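Local coordinates for protein pyridine nucleotide-disulphide oxidoreductase dimerisation region (Escherichia coli BL21, PDB 6KYY) that is a hypochlorous-acid-induced, FAD-containing flavoprotein disulfide reductase that binds copper(II) and is probably involved in resistance to reactive chlorine species, at residues H63-H68 with F184-S189; K285-T290 with Y314-D319; Q363-P368 with N441-L446. All coordinates share one frame; numbering follows the deposited sequence.

Interaction 1 (H63-H68 with F184-S189); sequences HDAQQH and FANFGS. With CU (copper (II) ion), chain Q.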
loop_
_atom_site.group_PDB
_atom_site.type_symbol
_atom_site.label_atom_id
_atom_site.label_comp_id
_atom_site.label_asym_id
_atom_site.label_seq_id
_atom_site.Cartn_x
_atom_site.Cartn_y
_atom_site.Cartn_z
ATOM N N HIS B 63 7.888 0.908 11.712
ATOM C CA HIS B 63 7.903 2.089 10.854
ATOM C C HIS B 63 8.966 3.082 11.305
ATOM O O HIS B 63 9.617 3.724 10.471
ATOM C CB HIS B 63 6.524 2.748 10.839
ATOM C CG HIS B 63 6.447 3.964 9.970
ATOM N ND1 HIS B 63 6.675 5.236 10.448
ATOM C CD2 HIS B 63 6.170 4.102 8.651
ATOM C CE1 HIS B 63 6.541 6.106 9.462
ATOM N NE2 HIS B 63 6.234 5.444 8.361
ATOM N N ASP B 64 9.158 3.224 12.618
ATOM C CA ASP B 64 10.227 4.081 13.117
ATOM C C ASP B 64 11.586 3.417 12.945
ATOM O O ASP B 64 12.582 4.092 12.656
ATOM C CB ASP B 64 9.982 4.431 14.584
ATOM C CG ASP B 64 9.185 5.710 14.754
ATOM O OD1 ASP B 64 9.099 6.491 13.783
ATOM O OD2 ASP B 64 8.646 5.933 15.858
ATOM N N ALA B 65 11.648 2.093 13.119
ATOM C CA ALA B 65 12.910 1.382 12.951
ATOM C C ALA B 65 13.403 1.440 11.513
ATOM O O ALA B 65 14.615 1.438 11.274
ATOM C CB ALA B 65 12.762 -0.069 13.405
ATOM N N GLN B 66 12.484 1.492 10.545
ATOM C CA GLN B 66 12.881 1.629 9.149
ATOM C C GLN B 66 13.542 2.970 8.868
ATOM O O GLN B 66 14.320 3.076 7.913
ATOM C CB GLN B 66 11.667 1.444 8.238
ATOM C CG GLN B 66 11.204 0.004 8.112
ATOM C CD GLN B 66 9.944 -0.137 7.280
ATOM O OE1 GLN B 66 9.399 0.850 6.785
ATOM N NE2 GLN B 66 9.473 -1.368 7.123
ATOM N N GLN B 67 13.255 3.990 9.674
ATOM C CA GLN B 67 13.865 5.304 9.534
ATOM C C GLN B 67 15.109 5.472 10.399
ATOM O O GLN B 67 15.649 6.580 10.474
ATOM C CB GLN B 67 12.847 6.396 9.873
ATOM C CG GLN B 67 11.931 6.776 8.720
ATOM C CD GLN B 67 10.756 7.626 9.164
ATOM O OE1 GLN B 67 10.439 7.695 10.351
ATOM N NE2 GLN B 67 10.104 8.280 8.210
ATOM N N HIS B 68 15.566 4.400 11.052
ATOM C CA HIS B 68 16.753 4.432 11.910
ATOM C C HIS B 68 16.611 5.478 13.015
ATOM O O HIS B 68 17.569 6.161 13.381
ATOM C CB HIS B 68 18.023 4.668 11.089
ATOM C CG HIS B 68 18.144 3.766 9.900
ATOM N ND1 HIS B 68 18.329 2.405 10.012
ATOM C CD2 HIS B 68 18.101 4.030 8.572
ATOM C CE1 HIS B 68 18.397 1.869 8.807
ATOM N NE2 HIS B 68 18.262 2.834 7.915
ATOM N N PHE B 184 14.481 -4.793 15.556
ATOM C CA PHE B 184 15.589 -4.406 16.421
ATOM C C PHE B 184 16.904 -4.316 15.657
ATOM O O PHE B 184 17.753 -3.484 15.997
ATOM C CB PHE B 184 15.702 -5.384 17.590
ATOM C CG PHE B 184 14.720 -5.114 18.697
ATOM C CD1 PHE B 184 13.383 -5.453 18.554
ATOM C CD2 PHE B 184 15.129 -4.507 19.873
ATOM C CE1 PHE B 184 12.475 -5.199 19.565
ATOM C CE2 PHE B 184 14.225 -4.251 20.889
ATOM C CZ PHE B 184 12.897 -4.598 20.735
ATOM N N ALA B 185 17.090 -5.146 14.628
ATOM C CA ALA B 185 18.265 -4.999 13.776
ATOM C C ALA B 185 18.207 -3.708 12.973
ATOM O O ALA B 185 19.251 -3.180 12.570
ATOM C CB ALA B 185 18.402 -6.200 12.843
ATOM N N ASN B 186 17.002 -3.187 12.728
ATOM C CA ASN B 186 16.876 -1.872 12.108
ATOM C C ASN B 186 17.278 -0.771 13.081
ATOM O O ASN B 186 17.862 0.243 12.677
ATOM C CB ASN B 186 15.445 -1.657 11.620
ATOM C CG ASN B 186 15.230 -2.151 10.204
ATOM O OD1 ASN B 186 16.181 -2.338 9.445
ATOM N ND2 ASN B 186 13.971 -2.360 9.839
ATOM N N PHE B 187 16.975 -0.956 14.367
ATOM C CA PHE B 187 17.350 0.003 15.398
ATOM C C PHE B 187 18.845 0.001 15.690
ATOM O O PHE B 187 19.308 0.859 16.447
ATOM C CB PHE B 187 16.581 -0.289 16.687
ATOM C CG PHE B 187 15.185 0.272 16.711
ATOM C CD1 PHE B 187 14.932 1.564 16.285
ATOM C CD2 PHE B 187 14.126 -0.495 17.170
ATOM C CE1 PHE B 187 13.649 2.080 16.313
ATOM C CE2 PHE B 187 12.842 0.015 17.199
ATOM C CZ PHE B 187 12.604 1.303 16.770
ATOM N N GLY B 188 19.600 -0.935 15.122
ATOM C CA GLY B 188 21.029 -1.020 15.337
ATOM C C GLY B 188 21.490 -2.148 16.236
ATOM O O GLY B 188 22.643 -2.127 16.679
ATOM N N SER B 189 20.639 -3.131 16.511
ATOM C CA SER B 189 20.955 -4.210 17.436
ATOM C C SER B 189 21.360 -5.468 16.677
ATOM O O SER B 189 20.809 -5.771 15.615
ATOM C CB SER B 189 19.757 -4.512 18.340
ATOM O OG SER B 189 19.818 -5.831 18.849
HETATM CU CU CU Q . 18.120 1.549 5.718
#

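Interaction 2 (K285-T290 with Y314-D319); sequences KRLHTT and YRIVRD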
loop_
_atom_site.group_PDB
_atom_site.type_symbol
_atom_site.label_atom_id
_atom_site.label_comp_id
_atom_site.label_asym_id
_atom_site.label_seq_id
_atom_site.Cartn_x
_atom_site.Cartn_y
_atom_site.Cartn_z
ATOM N N LYS B 285 -18.860 -24.196 12.756
ATOM C CA LYS B 285 -18.622 -23.190 11.731
ATOM C C LYS B 285 -19.377 -21.903 12.027
ATOM O O LYS B 285 -19.136 -20.888 11.364
ATOM C CB LYS B 285 -19.014 -23.729 10.353
ATOM C CG LYS B 285 -20.330 -24.496 10.319
ATOM C CD LYS B 285 -21.179 -24.098 9.121
ATOM C CE LYS B 285 -22.311 -25.087 8.880
ATOM N NZ LYS B 285 -22.911 -24.948 7.521
ATOM N N ARG B 286 -20.285 -21.930 13.002
ATOM C CA ARG B 286 -20.980 -20.750 13.491
ATOM C C ARG B 286 -20.445 -20.289 14.840
ATOM O O ARG B 286 -21.120 -19.526 15.540
ATOM C CB ARG B 286 -22.477 -21.030 13.587
ATOM C CG ARG B 286 -23.083 -21.497 12.289
ATOM C CD ARG B 286 -24.015 -22.676 12.505
ATOM N NE ARG B 286 -23.356 -23.953 12.257
ATOM C CZ ARG B 286 -23.991 -25.055 11.875
ATOM N NH1 ARG B 286 -25.304 -25.031 11.687
ATOM N NH2 ARG B 286 -23.315 -26.176 11.670
ATOM N N LEU B 287 -19.252 -20.756 15.221
ATOM C CA LEU B 287 -18.606 -20.368 16.475
ATOM C C LEU B 287 -19.483 -20.704 17.678
ATOM O O LEU B 287 -19.607 -19.920 18.622
ATOM C CB LEU B 287 -18.229 -18.888 16.459
ATOM C CG LEU B 287 -17.369 -18.522 15.251
ATOM C CD1 LEU B 287 -17.600 -17.082 14.858
ATOM C CD2 LEU B 287 -15.899 -18.781 15.540
ATOM N N HIS B 288 -20.098 -21.882 17.639
ATOM C CA HIS B 288 -20.942 -22.375 18.718
ATOM C C HIS B 288 -20.137 -23.348 19.570
ATOM O O HIS B 288 -19.659 -24.369 19.065
ATOM C CB HIS B 288 -22.188 -23.066 18.165
ATOM C CG HIS B 288 -23.315 -22.132 17.856
ATOM N ND1 HIS B 288 -24.020 -21.464 18.835
ATOM C CD2 HIS B 288 -23.868 -21.762 16.677
ATOM C CE1 HIS B 288 -24.955 -20.720 18.271
ATOM N NE2 HIS B 288 -24.884 -20.882 16.962
ATOM N N THR B 289 -19.990 -23.034 20.852
ATOM C CA THR B 289 -19.353 -23.966 21.766
ATOM C C THR B 289 -20.325 -25.092 22.122
ATOM O O THR B 289 -21.503 -25.072 21.756
ATOM C CB THR B 289 -18.864 -23.239 23.019
ATOM O OG1 THR B 289 -17.757 -23.951 23.585
ATOM C CG2 THR B 289 -19.970 -23.138 24.050
ATOM N N THR B 290 -19.815 -26.094 22.844
ATOM C CA THR B 290 -20.633 -27.253 23.187
ATOM C C THR B 290 -21.793 -26.903 24.113
ATOM O O THR B 290 -22.741 -27.687 24.217
ATOM C CB THR B 290 -19.769 -28.341 23.827
ATOM O OG1 THR B 290 -18.959 -27.766 24.861
ATOM C CG2 THR B 290 -18.869 -28.985 22.783
ATOM N N TYR B 314 -16.858 -12.026 14.359
ATOM C CA TYR B 314 -17.963 -11.127 14.675
ATOM C C TYR B 314 -19.009 -11.140 13.570
ATOM O O TYR B 314 -20.214 -11.086 13.844
ATOM C CB TYR B 314 -17.438 -9.707 14.899
ATOM C CG TYR B 314 -18.424 -8.622 14.519
ATOM C CD1 TYR B 314 -19.414 -8.216 15.405
ATOM C CD2 TYR B 314 -18.366 -8.004 13.275
ATOM C CE1 TYR B 314 -20.318 -7.228 15.062
ATOM C CE2 TYR B 314 -19.267 -7.018 12.923
ATOM C CZ TYR B 314 -20.240 -6.632 13.821
ATOM O OH TYR B 314 -21.137 -5.648 13.475
ATOM N N ARG B 315 -18.565 -11.214 12.313
ATOM C CA ARG B 315 -19.503 -11.237 11.196
ATOM C C ARG B 315 -20.364 -12.492 11.224
ATOM O O ARG B 315 -21.557 -12.441 10.903
ATOM C CB ARG B 315 -18.744 -11.135 9.874
ATOM C CG ARG B 315 -18.003 -9.822 9.687
ATOM C CD ARG B 315 -17.920 -9.435 8.220
ATOM N NE ARG B 315 -16.834 -8.492 7.971
ATOM C CZ ARG B 315 -15.706 -8.801 7.340
ATOM N NH1 ARG B 315 -15.512 -10.035 6.890
ATOM N NH2 ARG B 315 -14.772 -7.878 7.159
ATOM N N ILE B 316 -19.780 -13.630 11.608
ATOM C CA ILE B 316 -20.555 -14.863 11.720
ATOM C C ILE B 316 -21.660 -14.700 12.755
ATOM O O ILE B 316 -22.839 -14.949 12.476
ATOM C CB ILE B 316 -19.641 -16.052 12.069
ATOM C CG1 ILE B 316 -18.454 -16.138 11.105
ATOM C CG2 ILE B 316 -20.434 -17.351 12.064
ATOM C CD1 ILE B 316 -18.846 -16.191 9.657
ATOM N N VAL B 317 -21.295 -14.269 13.965
ATOM C CA VAL B 317 -22.273 -14.199 15.045
ATOM C C VAL B 317 -23.248 -13.046 14.833
ATOM O O VAL B 317 -24.414 -13.135 15.236
ATOM C CB VAL B 317 -21.563 -14.106 16.410
ATOM C CG1 VAL B 317 -20.528 -15.212 16.545
ATOM C CG2 VAL B 317 -20.918 -12.742 16.602
ATOM N N ARG B 318 -22.808 -11.956 14.197
ATOM C CA ARG B 318 -23.734 -10.868 13.901
ATOM C C ARG B 318 -24.758 -11.285 12.856
ATOM O O ARG B 318 -25.888 -10.784 12.860
ATOM C CB ARG B 318 -22.971 -9.628 13.432
ATOM C CG ARG B 318 -23.817 -8.365 13.353
ATOM C CD ARG B 318 -24.134 -7.997 11.910
ATOM N NE ARG B 318 -25.290 -7.107 11.807
ATOM C CZ ARG B 318 -26.345 -7.341 11.034
ATOM N NH1 ARG B 318 -27.352 -6.478 11.002
ATOM N NH2 ARG B 318 -26.397 -8.439 10.292
ATOM N N ASP B 319 -24.385 -12.202 11.961
ATOM C CA ASP B 319 -25.324 -12.708 10.970
ATOM C C ASP B 319 -26.338 -13.670 11.573
ATOM O O ASP B 319 -27.370 -13.935 10.948
ATOM C CB ASP B 319 -24.567 -13.395 9.833
ATOM C CG ASP B 319 -25.371 -13.454 8.551
ATOM O OD1 ASP B 319 -26.243 -12.583 8.352
ATOM O OD2 ASP B 319 -25.129 -14.370 7.739
#

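Interaction 3 (Q363-P368 with N441-L446); sequences QVVTLP and NDLFSL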
loop_
_atom_site.group_PDB
_atom_site.type_symbol
_atom_site.label_atom_id
_atom_site.label_comp_id
_atom_site.label_asym_id
_atom_site.label_seq_id
_atom_site.Cartn_x
_atom_site.Cartn_y
_atom_site.Cartn_z
ATOM N N GLN B 363 2.472 -23.161 -13.606
ATOM C CA GLN B 363 3.525 -22.306 -14.139
ATOM C C GLN B 363 3.886 -21.299 -13.059
ATOM O O GLN B 363 3.014 -20.574 -12.571
ATOM C CB GLN B 363 3.066 -21.596 -15.415
ATOM C CG GLN B 363 4.171 -20.877 -16.165
ATOM C CD GLN B 363 3.706 -20.350 -17.507
ATOM O OE1 GLN B 363 4.445 -19.651 -18.200
ATOM N NE2 GLN B 363 2.476 -20.683 -17.881
ATOM N N VAL B 364 5.159 -21.262 -12.678
ATOM C CA VAL B 364 5.633 -20.414 -11.590
ATOM C C VAL B 364 6.439 -19.277 -12.201
ATOM O O VAL B 364 7.510 -19.503 -12.779
ATOM C CB VAL B 364 6.467 -21.201 -10.572
ATOM C CG1 VAL B 364 6.896 -20.297 -9.428
ATOM C CG2 VAL B 364 5.676 -22.393 -10.050
ATOM N N VAL B 365 5.930 -18.055 -12.073
ATOM C CA VAL B 365 6.596 -16.864 -12.587
ATOM C C VAL B 365 7.306 -16.164 -11.439
ATOM O O VAL B 365 6.816 -16.146 -10.302
ATOM C CB VAL B 365 5.598 -15.921 -13.284
ATOM C CG1 VAL B 365 5.075 -16.568 -14.553
ATOM C CG2 VAL B 365 4.452 -15.564 -12.350
ATOM N N THR B 366 8.470 -15.589 -11.733
ATOM C CA THR B 366 9.315 -14.954 -10.731
ATOM C C THR B 366 9.752 -13.590 -11.240
ATOM O O THR B 366 10.213 -13.469 -12.379
ATOM C CB THR B 366 10.543 -15.819 -10.419
ATOM O OG1 THR B 366 10.174 -17.203 -10.444
ATOM C CG2 THR B 366 11.109 -15.473 -9.052
ATOM N N LEU B 367 9.608 -12.571 -10.402
ATOM C CA LEU B 367 10.032 -11.213 -10.741
ATOM C C LEU B 367 10.839 -10.630 -9.592
ATOM O O LEU B 367 10.280 -10.410 -8.496
ATOM C CB LEU B 367 8.839 -10.317 -11.057
ATOM C CG LEU B 367 9.227 -8.875 -11.395
ATOM C CD1 LEU B 367 10.173 -8.843 -12.589
ATOM C CD2 LEU B 367 8.000 -8.017 -11.655
ATOM N N PRO B 368 12.130 -10.366 -9.782
ATOM C CA PRO B 368 12.903 -9.698 -8.730
ATOM C C PRO B 368 12.378 -8.293 -8.485
ATOM O O PRO B 368 11.928 -7.603 -9.402
ATOM C CB PRO B 368 14.329 -9.676 -9.293
ATOM C CG PRO B 368 14.161 -9.811 -10.773
ATOM C CD PRO B 368 12.941 -10.658 -10.975
ATOM N N ASN B 441 1.419 -6.101 -13.280
ATOM C CA ASN B 441 1.415 -6.098 -14.740
ATOM C C ASN B 441 2.641 -6.821 -15.281
ATOM O O ASN B 441 2.541 -7.646 -16.197
ATOM C CB ASN B 441 1.373 -4.663 -15.267
ATOM C CG ASN B 441 -0.008 -4.048 -15.187
ATOM O OD1 ASN B 441 -1.009 -4.754 -15.069
ATOM N ND2 ASN B 441 -0.071 -2.723 -15.255
ATOM N N ASP B 442 3.814 -6.523 -14.718
ATOM C CA ASP B 442 5.050 -7.141 -15.179
ATOM C C ASP B 442 5.237 -8.546 -14.621
ATOM O O ASP B 442 5.927 -9.365 -15.239
ATOM C CB ASP B 442 6.247 -6.263 -14.803
ATOM C CG ASP B 442 5.995 -4.788 -15.063
ATOM O OD1 ASP B 442 6.184 -3.977 -14.132
ATOM O OD2 ASP B 442 5.611 -4.440 -16.199
ATOM N N LEU B 443 4.633 -8.849 -13.468
ATOM C CA LEU B 443 4.836 -10.158 -12.854
ATOM C C LEU B 443 4.132 -11.260 -13.637
ATOM O O LEU B 443 4.708 -12.330 -13.866
ATOM C CB LEU B 443 4.354 -10.144 -11.404
ATOM C CG LEU B 443 4.287 -11.516 -10.726
ATOM C CD1 LEU B 443 5.670 -12.151 -10.656
ATOM C CD2 LEU B 443 3.670 -11.417 -9.338
ATOM N N PHE B 444 2.888 -11.023 -14.050
ATOM C CA PHE B 444 2.108 -12.013 -14.778
ATOM C C PHE B 444 2.204 -11.841 -16.288
ATOM O O PHE B 444 1.508 -12.546 -17.029
ATOM C CB PHE B 444 0.650 -11.975 -14.322
ATOM C CG PHE B 444 0.457 -12.426 -12.902
ATOM C CD1 PHE B 444 0.096 -11.524 -11.913
ATOM C CD2 PHE B 444 0.652 -13.750 -12.554
ATOM C CE1 PHE B 444 -0.077 -11.940 -10.603
ATOM C CE2 PHE B 444 0.484 -14.170 -11.249
ATOM C CZ PHE B 444 0.118 -13.262 -10.272
ATOM N N SER B 445 3.055 -10.930 -16.761
ATOM C CA SER B 445 3.437 -10.945 -18.165
ATOM C C SER B 445 4.422 -12.067 -18.458
ATOM O O SER B 445 4.550 -12.480 -19.616
ATOM C CB SER B 445 4.040 -9.600 -18.571
ATOM O OG SER B 445 3.088 -8.559 -18.459
ATOM N N LEU B 446 5.098 -12.578 -17.431
ATOM C CA LEU B 446 6.056 -13.669 -17.560
ATOM C C LEU B 446 5.389 -15.029 -17.710
ATOM O O LEU B 446 6.078 -16.051 -17.626
ATOM C CB LEU B 446 6.994 -13.685 -16.350
ATOM C CG LEU B 446 7.657 -12.360 -15.973
ATOM C CD1 LEU B 446 8.000 -12.333 -14.493
ATOM C CD2 LEU B 446 8.897 -12.125 -16.819
#

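Interaction 1 (H63-H68 with F184-S189)
Ala65 meets Asn186 and Phe187 where the ends of two helices come together, with 5.2 Å between Ala65 CA and Asn186 CA. The Phe187 ring turns one face to the alanine methyl: Ala65 CB stands 3.6 Å from the ring centroid and 11° off the ring normal, the geometry of a CH-pi contact over the middle of that face. Phe187 CG is anti to its own carbonyl carbon (chi1 -82°), which starts the ring back toward Ala65 although the CB bond points away. Beside it, Ala65 CB touches Asn186 CB at 3.6 Å.

The polar link comes from His68, whose ND1 gives a weak hydrogen bond to Asn186 O (3.5 Å, 159° at the hydrogen). At the other nitrogen, NE2 binds a copper(II) ion through a long bond of 2.5 Å, with the metal in the ring plane. A type I turn from Ala65 to His68, closed by His68 N to Ala65 O at 3.1 Å, brings the imidazole round.

Further out, Phe71 meets Phe187 edge-to-face, Arg77 forms a salt bridge with Asp64, and Thr342 takes the amide nitrogen of Gln66. Helix 55-65, which starts at the copper-binding Cys55, is thus joined to helix 175-186 of what is probably the pyridine-nucleotide domain. With copper on NE2, ND1 would carry the proton, and the metal may modestly polarise that N-H.

Interaction 2 (K285-T290 with Y314-D319)
This is a small, buried apolar contact between a loop and a helix: Leu287, in the loop before strand 294-296, packs on Ile316 and Val317 of helix 307-321. Both elements probably belong to the Rossmann-type FAD-binding part, as in other pyridine nucleotide-disulfide oxidoreductases. The interface buries 180 Å² over both sides and consists of van der Waals contacts.

Leu287 points at the helix and crosses both Ile316 and Val317 at about a right angle. One methyl, CD1, placed by a chi2 of 151°, does the touching: it lies 3.6 Å from Ile316 CB and 3.9 Å from Val317 CG1. Those partners are consecutive residues, so a single methyl bears on neighbouring positions of one helical turn. Arg286 and Lys285 contribute mainly backbone here.

Outside the pair, Val317 also packs on Leu25 of helix 20-31 and on Trp295 of strand 294-296, and Tyr314 OH is hydrogen-bonded to Thr28 OG1. Helix 307-321 therefore sits between this loop and helix 20-31, the helix that follows what looks like the Rossmann-type glycine-rich turn at the FAD. The gamma-methyl of the isoleucine reaches the loop backbone, Ile316 CG2 lying 3.7 Å from Arg286 CA.

Interaction 3 (Q363-P368 with N441-L446)
Val365 and Leu367 rise from strand 362-368, an outermost strand of the antiparallel sheet in the dimerisation domain, and fit against the C-terminal helix 439-443 and the turn that follows it. Their CB bonds point at the helix end, as does that of Gln363, whereas those of Val364 and Thr366 point away. Val365 and Leu367, the inward residues that carry the packing, form bumps with a hollow between.

Leu443 fills that hollow. Chi1 (170°) carries its CG toward the strand although the CB bond does not point there, and chi2 (62°) sets CD1, which lies 3.7 Å from Leu367 CB and 4.0 Å from Val365 CG2. Val365 in turn enters a notch lined by backbone: its CG1 is 3.3 Å from Leu446 O and its CG2 3.6 Å from Leu443 O, with Phe444 a more distant neighbour. Leu446 covers the strand, its CD1 lying over the backbone, 3.3 Å from Thr366 O, and also touching Leu367 CB. The 353 Å² buried over both sides falls chiefly on Val365, Leu367, Leu443 and Leu446.

Strand 384-390 continues the surface, offering Leu385 to Leu443 and Ala387 to Phe444. Gln363 OE1 accepts a hydrogen bond from Lys448 N, the chain's last residue. The Asp442 side chain is about 8 Å from that of His433, the likely proton acceptor, yet here it contributes carbon: Asp442 CB rests 4.0 Å from Leu367 CD2.

How the interactions relate
From the N terminus the three contacts come in series, none nesting in or crossing another. Interaction 1 closes a loop of 115 intervening residues, from the helix begun at Cys55 to helix 175-186, which links strands 167-171 and 190-194 of the five-stranded parallel sheet. Interaction 2 opens beyond that sheet and closes a short loop of 23 residues within the probable FAD-binding part. Interaction 3 spans 72 residues and joins the dimerisation domain's sheet to the C-terminal segment. The contacts do not touch: nearest atoms of interactions 1 and 2 are about 24 Å apart, on opposite sides of the chain's centre. For interactions 1 and 3 the nearest atoms are about 17 Å apart.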